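PDB 3BWX: Alpha/beta hydrolase from Novosphingobium aromaticivorans, which probably acts as a hydrolase of the alpha/beta hydrolase fold and binds calcium ions in the crystal. Local coordinates for residues A123-D129 with P229-G235; T111-A116 with L221-L225; F45-R51 with T268-P272; P30-P36 with R98-T104. The protein carries 1 engineered substitution. All blocks are in the same frame, centred on the assembly; numbering follows the deposited sequence.

In the fold
Interactions 4 and 1 lie in the central sheet of the alpha/beta hydrolase fold, centres about 10 Å apart; strands 32-35, 99-104, 122-128 and 230-235 run side by side. Interaction 2 packs two helices against it, its centre about 12 Å from that of interaction 1 and about 13 Å from that of interaction 4. Interaction 3, about 24 Å from interaction 2 between centres, joins helix 46-52 to the loop before helix 272-282. Its F45 and L269 pack on interaction 4, and L269 on L233 and N128 of interaction 1. In sequence, interaction 4 closes before 1 and 2 open, and interaction 3 spans both. Early and late chain meet around the strand ends of the probable active site.

Interaction 1. Residues A123-D129 with P229-G235; sequences AAAVLND and PLLVLRG
V126 packs its CG1 methyl against two leucines of 229-235. CG1 lies 3.9 Å from L231 CD2, the two side chains alongside each other. The same methyl is 3.9 Å from L233 CD1. The other face of the sheet carries A125, L127, L230 and V232. L230 has CG anti to its backbone N (chi1 -175°), and its CD1 reaches back to A125 CB at 3.9 Å. Within the central sheet, five backbone N-H...O bonds join these neighbouring parallel strands. They run from A125 N to P229 O at one end to D129 N and L233 O, 2.8 Å apart, at the other. L231 N to A125 O is nearly straight, at 172°. Just past its strand, D129 takes the G235 N-H on OD1 at 2.8 Å, from above the carboxylate plane. Its OD2 bonds to H265 ND1 and S238 OG. With alanine here, G235 N would probably lose this acceptor, and H265 and S238 their carboxylate oxygen. The facing side chains are mostly apolar, with N128, bonded through ND2 to T104 OG1, the polar exception on the V126 face. The polar end holds a carboxylate against a histidine, consistent with the acid and base of a catalytic triad.

Interaction 2. Residues T111-A116 with L221-L225; sequences TMLLAA and LFDAL
M112, a selenomethionine, has CG anti to its carbonyl carbon (chi1 -65°) and an extended second torsion, which carries SE across to F222. L225 has CG anti to its backbone N (chi1 -176°); this turns CG toward the facing helix, and its two methyls spread over M112, A115 and T111. The side chains of M112 and L225 cross at about a right angle, with M112 CG 3.7 Å from L225 CD2. M112 SE sits 3.9 Å from F222 CA, against the backbone of the second helix. The other branch of L225 meets A115, with CD1 3.7 Å from A115 CB. Both L225 methyls also touch T111 CG2. L221 forks over the other flank. Its CD1 is 3.8 Å from L113 CD2, and its CD2 is 3.8 Å from A116 CB. The segment axes approach to 8.4 Å at an angle of 68°. One water sits between the backbones. It donates to M112 O at 2.7 Å and to L221 O at 2.8 Å. Each of these carbonyls also accepts a helical N-H, from A116 and L225 respectively. Helix 106-117 follows strand 99-104 and a probable nucleophile elbow. Both helices lie on the same face of the sheet, where M112 and L225 rest on L127. The direct side-chain contacts are apolar, so they depend on close packing and burial, and the water supplies a polar link between the helices.

Interaction 3. Residues F45-R51 with T268-P272; sequences FEDLATR and TLDEP. With EDO (1,2-ethanediol), chain G; EDO (1,2-ethanediol), chain F; EDO (1,2-ethanediol), chain H.
Helix 46-52, which follows strand 32-35, meets the turn ahead of helix 272-282 through L48 and L269, with D270 beside them. L269 CD1 is 3.9 Å from L48 CD2. It also lies 3.9 Å from F45 CE1, at the edge of the ring, and the two side chains point the same way. The polar part centres on D270 OD1, which receives two waters. One donates to OD1 at 2.8 Å and accepts from L48 N. The second donates to D270 OD1 at 2.7 Å and to L269 O, and accepts from R51 NH1. R51 extends from CG to NE and brings its guanidinium edge to the carboxylate, the two planes being 65° apart. The direct salt bridge is long, with R51 NH1 3.8 Å from D270 OD1. Within the loop, T268 forms an ST turn: its OG1 accepts from D270 N at 3.1 Å. E271, at the N-cap position of helix 272-282, takes the T268 N-H on OE2. A valine in place of T268 would probably leave D270 N without this acceptor and weaken the turn that places D270. D47 OD2 lies 3.9 Å from D270 OD2. R184 makes salt bridges to both carboxylates, which probably offsets their repulsion. A 1,2-ethanediol, probably from the crystallisation liquor, donates from O1 to D47 OD2 at 2.6 Å and accepts at the same O1 from R51 NH1 and NH2.

Interaction 4. Residues P30-P36 with R98-T104; sequences PPVLCLP and RFVAIGT. With EDO (1,2-ethanediol), chain Q.
Backbone bonds between P31-L35 and V100-T104 form the frame of this contact. Five N-H...O bonds alternate between the strands, which run parallel at an angle of 21°. L33 N to V100 O is the shortest, at 2.7 Å, and almost straight at 177°. The last joins T104 N to L35 O at 3.1 Å. CA-H...O contacts fill in between, such as C34 CA to I102 O. Apolar contacts lie on both faces of the sheet. On one, V32 CG1 touches I102 CD1 at 3.7 Å, and V32 and V100 lie side by side. On the other, L33 CD2 comes within 3.9 Å of F99 CE2. F99 holds its CG between backbone N and carbonyl carbon (chi1 55°), which sets its ring beside L33. L35 pairs with G103, which has no side chain; T111 and L114 of helix 106-117 rest on L35. Prolines begin the first segment, and P31 CD sits 3.3 Å from R98 O. One polar side-chain bond lies at the far end, T104 OG1 with N128 ND2 of the next strand. The P36 carbonyl O accepts from O2 of a 1,2-ethanediol, probably from the crystallisation liquor, at 2.8 Å. The second strand's end holds G103, first residue of a GxSxG pattern, probably the nucleophile elbow. The bonds satisfy alternate amides, flanking strands take up others, and the apolar side chains are consistent with a sheet packed between helices.

Interaction 1. Residues A123-D129 with P229-G235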
# COMPACT_ATOMS: atom_id res chain seq x y z
N ALA A 123 -4.52 -5.86 15.75
CA ALA A 123 -5.77 -5.45 16.38
C ALA A 123 -6.95 -5.56 15.42
O ALA A 123 -8.03 -5.95 15.81
CB ALA A 123 -5.62 -4.02 16.95
N ALA A 124 -6.70 -5.18 14.18
CA ALA A 124 -7.64 -5.28 13.07
C ALA A 124 -6.87 -4.99 11.80
O ALA A 124 -5.73 -4.45 11.86
CB ALA A 124 -8.81 -4.29 13.27
N ALA A 125 -7.45 -5.29 10.64
CA ALA A 125 -6.75 -5.10 9.39
C ALA A 125 -7.73 -4.79 8.24
O ALA A 125 -8.90 -5.15 8.25
CB ALA A 125 -5.87 -6.28 9.03
N VAL A 126 -7.16 -4.15 7.24
CA VAL A 126 -7.80 -3.85 5.99
C VAL A 126 -6.90 -4.32 4.88
O VAL A 126 -5.75 -3.93 4.86
CB VAL A 126 -8.02 -2.32 5.84
CG1 VAL A 126 -8.68 -2.01 4.45
CG2 VAL A 126 -8.85 -1.74 6.99
N LEU A 127 -7.42 -5.15 3.98
CA LEU A 127 -6.72 -5.57 2.76
C LEU A 127 -7.37 -4.81 1.63
O LEU A 127 -8.57 -4.95 1.37
CB LEU A 127 -6.80 -7.08 2.50
CG LEU A 127 -6.03 -8.04 3.41
CD1 LEU A 127 -6.38 -9.49 3.04
CD2 LEU A 127 -4.50 -7.77 3.31
N ASN A 128 -6.60 -3.98 0.97
CA ASN A 128 -7.12 -3.16 -0.12
C ASN A 128 -6.72 -3.75 -1.45
O ASN A 128 -5.58 -3.61 -1.93
CB ASN A 128 -6.68 -1.74 0.00
CG ASN A 128 -7.21 -0.87 -1.10
OD1 ASN A 128 -8.29 -1.11 -1.66
ND2 ASN A 128 -6.48 0.18 -1.39
N ASP A 129 -7.69 -4.44 -2.04
CA ASP A 129 -7.63 -4.98 -3.41
C ASP A 129 -6.49 -5.96 -3.62
O ASP A 129 -5.74 -5.91 -4.61
CB ASP A 129 -7.67 -3.89 -4.50
CG ASP A 129 -8.28 -4.40 -5.81
OD1 ASP A 129 -9.46 -4.73 -5.77
OD2 ASP A 129 -7.58 -4.52 -6.83
N PRO A 229 -10.19 -9.20 13.32
CA PRO A 229 -11.17 -8.35 12.58
C PRO A 229 -10.62 -7.85 11.27
O PRO A 229 -9.50 -7.29 11.22
CB PRO A 229 -11.45 -7.20 13.54
CG PRO A 229 -11.11 -7.77 14.91
CD PRO A 229 -10.00 -8.76 14.70
N LEU A 230 -11.37 -8.06 10.19
CA LEU A 230 -10.86 -7.85 8.85
C LEU A 230 -11.91 -7.27 7.94
O LEU A 230 -13.04 -7.76 7.86
CB LEU A 230 -10.33 -9.17 8.25
CG LEU A 230 -9.65 -9.09 6.88
CD1 LEU A 230 -8.40 -8.19 6.76
CD2 LEU A 230 -9.31 -10.56 6.43
N LEU A 231 -11.46 -6.26 7.21
CA LEU A 231 -12.12 -5.70 6.06
C LEU A 231 -11.30 -5.96 4.81
O LEU A 231 -10.07 -5.73 4.82
CB LEU A 231 -12.26 -4.18 6.22
CG LEU A 231 -12.68 -3.33 4.98
CD1 LEU A 231 -14.10 -3.67 4.50
CD2 LEU A 231 -12.53 -1.80 5.28
N VAL A 232 -12.00 -6.39 3.76
CA VAL A 232 -11.45 -6.54 2.43
C VAL A 232 -12.15 -5.54 1.51
O VAL A 232 -13.37 -5.59 1.38
CB VAL A 232 -11.59 -7.95 1.89
CG1 VAL A 232 -10.93 -8.05 0.51
CG2 VAL A 232 -10.97 -8.96 2.81
N LEU A 233 -11.42 -4.63 0.90
CA LEU A 233 -11.92 -3.74 -0.12
C LEU A 233 -11.54 -4.30 -1.49
O LEU A 233 -10.43 -4.77 -1.73
CB LEU A 233 -11.34 -2.29 0.06
CG LEU A 233 -11.75 -1.54 1.34
CD1 LEU A 233 -10.86 -0.35 1.65
CD2 LEU A 233 -13.23 -1.12 1.29
N ARG A 234 -12.44 -4.22 -2.44
CA ARG A 234 -12.18 -4.68 -3.79
C ARG A 234 -12.71 -3.64 -4.78
O ARG A 234 -13.86 -3.20 -4.65
CB ARG A 234 -12.90 -6.03 -4.06
CG ARG A 234 -12.62 -6.54 -5.44
CD ARG A 234 -13.35 -7.80 -5.80
NE ARG A 234 -12.98 -8.01 -7.20
CZ ARG A 234 -13.71 -7.71 -8.27
NH1 ARG A 234 -14.99 -7.34 -8.19
NH2 ARG A 234 -13.18 -7.84 -9.47
N GLY A 235 -11.92 -3.31 -5.80
CA GLY A 235 -12.44 -2.58 -6.93
C GLY A 235 -13.31 -3.48 -7.80
O GLY A 235 -12.85 -4.55 -8.17

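Interaction 2. Residues T111-A116 with L221-L225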
# COMPACT_ATOMS: atom_id res chain seq x y z
N THR A 111 1.02 -7.29 5.03
CA THR A 111 0.13 -7.37 6.19
C THR A 111 -0.16 -8.84 6.57
O THR A 111 -0.09 -9.23 7.72
CB THR A 111 -1.19 -6.64 5.90
OG1 THR A 111 -0.96 -5.24 5.75
CG2 THR A 111 -2.21 -6.85 7.06
N MSE A 112 -0.40 -9.68 5.57
CA MSE A 112 -0.56 -11.12 5.86
C MSE A 112 0.69 -11.77 6.44
O MSE A 112 0.63 -12.51 7.42
CB MSE A 112 -1.03 -11.85 4.60
CG MSE A 112 -2.40 -11.45 4.12
SE MSE A 112 -2.96 -12.43 2.47
CE MSE A 112 -3.42 -10.97 1.33
N LEU A 113 1.86 -11.36 5.93
CA LEU A 113 3.13 -11.87 6.37
C LEU A 113 3.43 -11.42 7.81
O LEU A 113 3.89 -12.21 8.66
CB LEU A 113 4.21 -11.46 5.36
CG LEU A 113 4.13 -12.27 4.07
CD1 LEU A 113 5.00 -11.56 3.03
CD2 LEU A 113 4.54 -13.77 4.30
N LEU A 114 3.12 -10.17 8.13
CA LEU A 114 3.28 -9.68 9.51
C LEU A 114 2.33 -10.44 10.44
O LEU A 114 2.75 -10.82 11.56
CB LEU A 114 2.97 -8.20 9.62
CG LEU A 114 4.02 -7.28 9.06
CD1 LEU A 114 3.46 -5.85 8.92
CD2 LEU A 114 5.30 -7.29 9.88
N ALA A 115 1.07 -10.66 10.04
CA ALA A 115 0.10 -11.36 10.88
C ALA A 115 0.56 -12.77 11.16
O ALA A 115 0.43 -13.26 12.28
CB ALA A 115 -1.29 -11.35 10.20
N ALA A 116 1.15 -13.41 10.16
CA ALA A 116 1.60 -14.80 10.27
C ALA A 116 2.56 -15.02 11.43
O ALA A 116 2.56 -16.07 12.01
CB ALA A 116 2.30 -15.25 8.94
N LEU A 221 -1.93 -17.87 4.80
CA LEU A 221 -1.56 -16.54 5.30
C LEU A 221 -2.85 -15.68 5.44
O LEU A 221 -3.05 -14.96 6.42
CB LEU A 221 -0.54 -15.87 4.38
CG LEU A 221 0.79 -16.57 4.21
CD1 LEU A 221 1.57 -15.86 3.11
CD2 LEU A 221 1.59 -16.54 5.48
N PHE A 222 -3.73 -15.77 4.47
CA PHE A 222 -4.99 -15.04 4.57
C PHE A 222 -5.77 -15.52 5.77
O PHE A 222 -6.30 -14.75 6.57
CB PHE A 222 -5.82 -15.22 3.29
CG PHE A 222 -7.22 -14.71 3.44
CD1 PHE A 222 -7.51 -13.34 3.37
CD2 PHE A 222 -8.26 -15.57 3.75
CE1 PHE A 222 -8.78 -12.85 3.65
CE2 PHE A 222 -9.53 -15.06 4.04
CZ PHE A 222 -9.79 -13.73 3.94
N ASP A 223 -5.84 -16.83 5.90
CA ASP A 223 -6.68 -17.40 6.95
C ASP A 223 -6.20 -17.02 8.34
O ASP A 223 -7.03 -16.74 9.24
CB ASP A 223 -6.83 -18.90 6.78
CG ASP A 223 -8.00 -19.26 5.91
OD1 ASP A 223 -9.11 -18.79 6.23
OD2 ASP A 223 -7.86 -20.03 4.93
N ALA A 224 -4.89 -16.92 8.53
CA ALA A 224 -4.38 -16.50 9.81
C ALA A 224 -4.77 -15.05 10.09
O ALA A 224 -5.19 -14.71 11.18
CB ALA A 224 -2.86 -16.70 9.90
N LEU A 225 -4.61 -14.19 9.08
CA LEU A 225 -5.09 -12.81 9.19
C LEU A 225 -6.59 -12.71 9.50
O LEU A 225 -7.01 -11.88 10.32
CB LEU A 225 -4.76 -11.99 7.93
CG LEU A 225 -5.09 -10.49 7.92
CD1 LEU A 225 -4.38 -9.70 9.05
CD2 LEU A 225 -4.74 -9.88 6.59
O HOH W 1 -0.90 -14.61 8.17

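Interaction 3. Residues F45-R51 with T268-P272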
# COMPACT_ATOMS: atom_id res chain seq x y z
N PHE A 45 -1.50 7.65 1.24
CA PHE A 45 -2.33 7.79 2.45
C PHE A 45 -2.52 9.21 2.95
O PHE A 45 -3.01 9.45 4.06
CB PHE A 45 -1.71 6.91 3.54
CG PHE A 45 -1.65 5.46 3.16
CD1 PHE A 45 -2.82 4.68 3.13
CD2 PHE A 45 -0.44 4.89 2.79
CE1 PHE A 45 -2.76 3.34 2.75
CE2 PHE A 45 -0.41 3.55 2.40
CZ PHE A 45 -1.54 2.80 2.38
N GLU A 46 -2.15 10.20 2.14
CA GLU A 46 -2.06 11.57 2.66
C GLU A 46 -3.43 12.11 3.11
O GLU A 46 -3.48 12.97 3.99
CB GLU A 46 -1.46 12.51 1.60
CG GLU A 46 -2.27 12.68 0.31
CD GLU A 46 -1.62 13.48 -0.83
OE1 GLU A 46 -0.43 13.84 -0.68
OE2 GLU A 46 -2.31 13.69 -1.88
N ASP A 47 -4.52 11.71 2.44
CA ASP A 47 -5.88 12.13 2.85
C ASP A 47 -6.49 11.20 3.92
O ASP A 47 -7.07 11.67 4.90
CB ASP A 47 -6.84 12.29 1.63
CG ASP A 47 -6.49 13.48 0.75
OD1 ASP A 47 -5.55 14.23 1.09
OD2 ASP A 47 -7.17 13.67 -0.29
N LEU A 48 -6.31 9.88 3.75
CA LEU A 48 -6.85 8.95 4.76
C LEU A 48 -6.23 9.22 6.12
O LEU A 48 -6.90 9.21 7.12
CB LEU A 48 -6.55 7.51 4.35
CG LEU A 48 -7.06 6.45 5.31
CD1 LEU A 48 -8.57 6.51 5.40
CD2 LEU A 48 -6.56 5.07 4.88
N ALA A 49 -4.92 9.40 6.16
CA ALA A 49 -4.24 9.64 7.40
C ALA A 49 -4.78 10.90 8.11
O ALA A 49 -4.93 10.90 9.33
CB ALA A 49 -2.72 9.78 7.16
N THR A 50 -5.06 11.96 7.35
CA THR A 50 -5.60 13.20 7.96
C THR A 50 -7.01 12.97 8.49
O THR A 50 -7.41 13.61 9.45
CB THR A 50 -5.67 14.41 7.00
OG1 THR A 50 -6.53 14.10 5.90
CG2 THR A 50 -4.32 14.75 6.49
N ARG A 51 -7.78 12.09 7.85
CA ARG A 51 -9.11 11.73 8.36
C ARG A 51 -9.06 10.85 9.61
O ARG A 51 -10.01 10.86 10.38
CB ARG A 51 -9.93 11.06 7.25
CG ARG A 51 -10.29 12.01 6.09
CD ARG A 51 -11.06 11.28 4.97
NE ARG A 51 -11.51 12.33 4.06
CZ ARG A 51 -11.13 12.48 2.81
NH1 ARG A 51 -10.38 11.59 2.22
NH2 ARG A 51 -11.58 13.53 2.12
N THR A 268 -8.61 4.11 -3.87
CA THR A 268 -7.66 5.07 -3.36
C THR A 268 -7.76 5.18 -1.81
O THR A 268 -6.85 5.73 -1.17
CB THR A 268 -7.90 6.47 -3.94
OG1 THR A 268 -9.18 6.95 -3.53
CG2 THR A 268 -7.75 6.48 -5.48
N LEU A 269 -8.90 4.69 -1.26
CA LEU A 269 -9.34 4.83 0.13
C LEU A 269 -9.87 6.23 0.44
O LEU A 269 -10.17 6.55 1.61
CB LEU A 269 -8.20 4.41 1.11
CG LEU A 269 -7.58 3.04 0.83
CD1 LEU A 269 -6.50 2.71 1.83
CD2 LEU A 269 -8.62 1.93 0.78
N ASP A 270 -9.96 7.07 -0.58
CA ASP A 270 -10.63 8.40 -0.47
C ASP A 270 -12.11 8.38 -0.90
O ASP A 270 -12.82 9.37 -0.75
CB ASP A 270 -9.89 9.47 -1.26
CG ASP A 270 -8.43 9.62 -0.85
OD1 ASP A 270 -8.03 9.32 0.31
OD2 ASP A 270 -7.69 10.05 -1.73
N GLU A 271 -12.55 7.27 -1.48
CA GLU A 271 -13.98 7.08 -1.77
C GLU A 271 -14.82 7.08 -0.49
O GLU A 271 -14.41 6.48 0.52
CB GLU A 271 -14.23 5.72 -2.45
CG GLU A 271 -13.41 5.44 -3.71
CD GLU A 271 -11.98 4.95 -3.49
OE1 GLU A 271 -11.62 4.51 -2.38
OE2 GLU A 271 -11.24 4.99 -4.51
N PRO A 272 -15.97 7.77 -0.50
CA PRO A 272 -16.79 7.75 0.71
C PRO A 272 -17.08 6.37 1.28
O PRO A 272 -17.03 6.16 2.51
CB PRO A 272 -18.08 8.41 0.27
CG PRO A 272 -17.61 9.37 -0.81
CD PRO A 272 -16.56 8.62 -1.55
C1 EDO G . -10.14 13.04 -1.63
O1 EDO G . -9.60 12.75 -0.35
C2 EDO G . -11.64 13.21 -1.49
O2 EDO G . -11.91 14.36 -0.68
C1 EDO F . -11.78 9.21 -5.70
O1 EDO F . -10.79 8.46 -4.98
C2 EDO F . -12.95 9.46 -4.79
O2 EDO F . -12.56 10.56 -3.97
C1 EDO H . -7.50 10.22 -5.29
O1 EDO H . -7.96 10.98 -4.15
C2 EDO H . -7.87 10.91 -6.61
O2 EDO H . -9.30 10.91 -6.71
O HOH W 2 -5.31 9.15 1.05
O HOH W 3 -9.31 9.04 2.69

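Interaction 4. Residues P30-P36 with R98-T104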
# COMPACT_ATOMS: atom_id res chain seq x y z
N PRO A 30 -4.39 1.25 19.68
CA PRO A 30 -3.20 0.89 18.92
C PRO A 30 -3.00 1.84 17.74
O PRO A 30 -3.98 2.44 17.27
CB PRO A 30 -3.50 -0.50 18.37
CG PRO A 30 -5.00 -0.63 18.42
CD PRO A 30 -5.48 0.28 19.54
N PRO A 31 -1.77 1.92 17.23
CA PRO A 31 -1.57 2.76 16.06
C PRO A 31 -2.01 2.09 14.77
O PRO A 31 -2.16 0.86 14.71
CB PRO A 31 -0.06 2.98 16.07
CG PRO A 31 0.47 1.72 16.63
CD PRO A 31 -0.51 1.25 17.65
N VAL A 32 -2.23 2.90 13.74
CA VAL A 32 -2.63 2.42 12.42
C VAL A 32 -1.41 2.47 11.49
O VAL A 32 -0.85 3.53 11.26
CB VAL A 32 -3.76 3.25 11.83
CG1 VAL A 32 -4.14 2.70 10.45
CG2 VAL A 32 -5.00 3.21 12.75
N LEU A 33 -0.98 1.31 10.97
CA LEU A 33 0.17 1.23 10.07
C LEU A 33 -0.32 1.07 8.63
O LEU A 33 -1.08 0.13 8.34
CB LEU A 33 1.03 0.03 10.44
CG LEU A 33 2.27 -0.38 9.66
CD1 LEU A 33 3.39 0.60 9.91
CD2 LEU A 33 2.77 -1.79 10.07
N CYS A 34 0.02 2.01 7.75
CA CYS A 34 -0.47 2.04 6.37
C CYS A 34 0.65 1.62 5.45
O CYS A 34 1.68 2.30 5.40
CB CYS A 34 -0.93 3.43 6.02
SG CYS A 34 -2.36 4.02 6.98
N LEU A 35 0.46 0.52 4.74
CA LEU A 35 1.47 -0.08 3.94
C LEU A 35 1.14 0.09 2.46
O LEU A 35 0.11 -0.40 1.99
CB LEU A 35 1.65 -1.54 4.32
CG LEU A 35 2.01 -1.77 5.79
CD1 LEU A 35 2.13 -3.29 5.99
CD2 LEU A 35 3.25 -0.97 6.20
N PRO A 36 2.00 0.81 1.71
CA PRO A 36 1.70 1.09 0.31
C PRO A 36 1.94 -0.09 -0.63
O PRO A 36 2.56 -1.08 -0.27
CB PRO A 36 2.68 2.21 -0.07
CG PRO A 36 3.38 2.59 1.15
CD PRO A 36 3.24 1.49 2.15
N ARG A 98 1.20 -4.10 19.15
CA ARG A 98 -0.14 -4.37 18.60
C ARG A 98 -0.51 -3.19 17.74
O ARG A 98 -0.23 -2.05 18.11
CB ARG A 98 -1.10 -4.47 19.74
CG ARG A 98 -2.42 -4.98 19.39
CD ARG A 98 -3.18 -5.27 20.67
NE ARG A 98 -4.43 -5.92 20.37
CZ ARG A 98 -5.64 -5.37 20.44
NH1 ARG A 98 -5.85 -4.11 20.82
NH2 ARG A 98 -6.68 -6.13 20.10
N PHE A 99 -1.13 -3.44 16.59
CA PHE A 99 -1.39 -2.38 15.61
C PHE A 99 -2.50 -2.77 14.68
O PHE A 99 -2.81 -3.95 14.51
CB PHE A 99 -0.13 -2.01 14.79
CG PHE A 99 0.53 -3.20 14.08
CD1 PHE A 99 1.31 -4.08 14.77
CD2 PHE A 99 0.33 -3.43 12.72
CE1 PHE A 99 1.93 -5.17 14.11
CE2 PHE A 99 0.93 -4.52 12.09
CZ PHE A 99 1.72 -5.39 12.79
N VAL A 100 -3.11 -1.76 14.08
CA VAL A 100 -4.02 -1.95 12.94
C VAL A 100 -3.18 -1.84 11.70
O VAL A 100 -2.23 -1.02 11.63
CB VAL A 100 -5.15 -0.88 12.96
CG1 VAL A 100 -5.97 -0.94 11.67
CG2 VAL A 100 -5.99 -1.00 14.26
N ALA A 101 -3.44 -2.73 10.74
CA ALA A 101 -2.70 -2.74 9.49
C ALA A 101 -3.65 -2.44 8.35
O ALA A 101 -4.70 -3.11 8.20
CB ALA A 101 -2.01 -4.11 9.29
N ILE A 102 -3.34 -1.45 7.50
CA ILE A 102 -4.08 -1.14 6.27
C ILE A 102 -3.10 -1.34 5.12
O ILE A 102 -2.19 -0.56 5.02
CB ILE A 102 -4.65 0.31 6.25
CG1 ILE A 102 -5.59 0.53 7.43
CG2 ILE A 102 -5.28 0.56 4.88
CD1 ILE A 102 -6.26 1.93 7.48
N GLY A 103 -3.28 -2.36 4.27
CA GLY A 103 -2.30 -2.72 3.26
C GLY A 103 -2.90 -2.77 1.86
O GLY A 103 -3.91 -3.47 1.63
N THR A 104 -2.31 -1.98 0.96
CA THR A 104 -2.71 -1.94 -0.41
C THR A 104 -1.83 -2.80 -1.27
O THR A 104 -0.63 -2.59 -1.29
CB THR A 104 -2.75 -0.52 -0.91
OG1 THR A 104 -3.79 0.18 -0.21
CG2 THR A 104 -3.09 -0.51 -2.43
C1 EDO Q . 6.77 -1.72 -1.54
O1 EDO Q . 6.22 -0.38 -1.49
C2 EDO Q . 5.86 -2.62 -0.69
O2 EDO Q . 4.57 -2.76 -1.30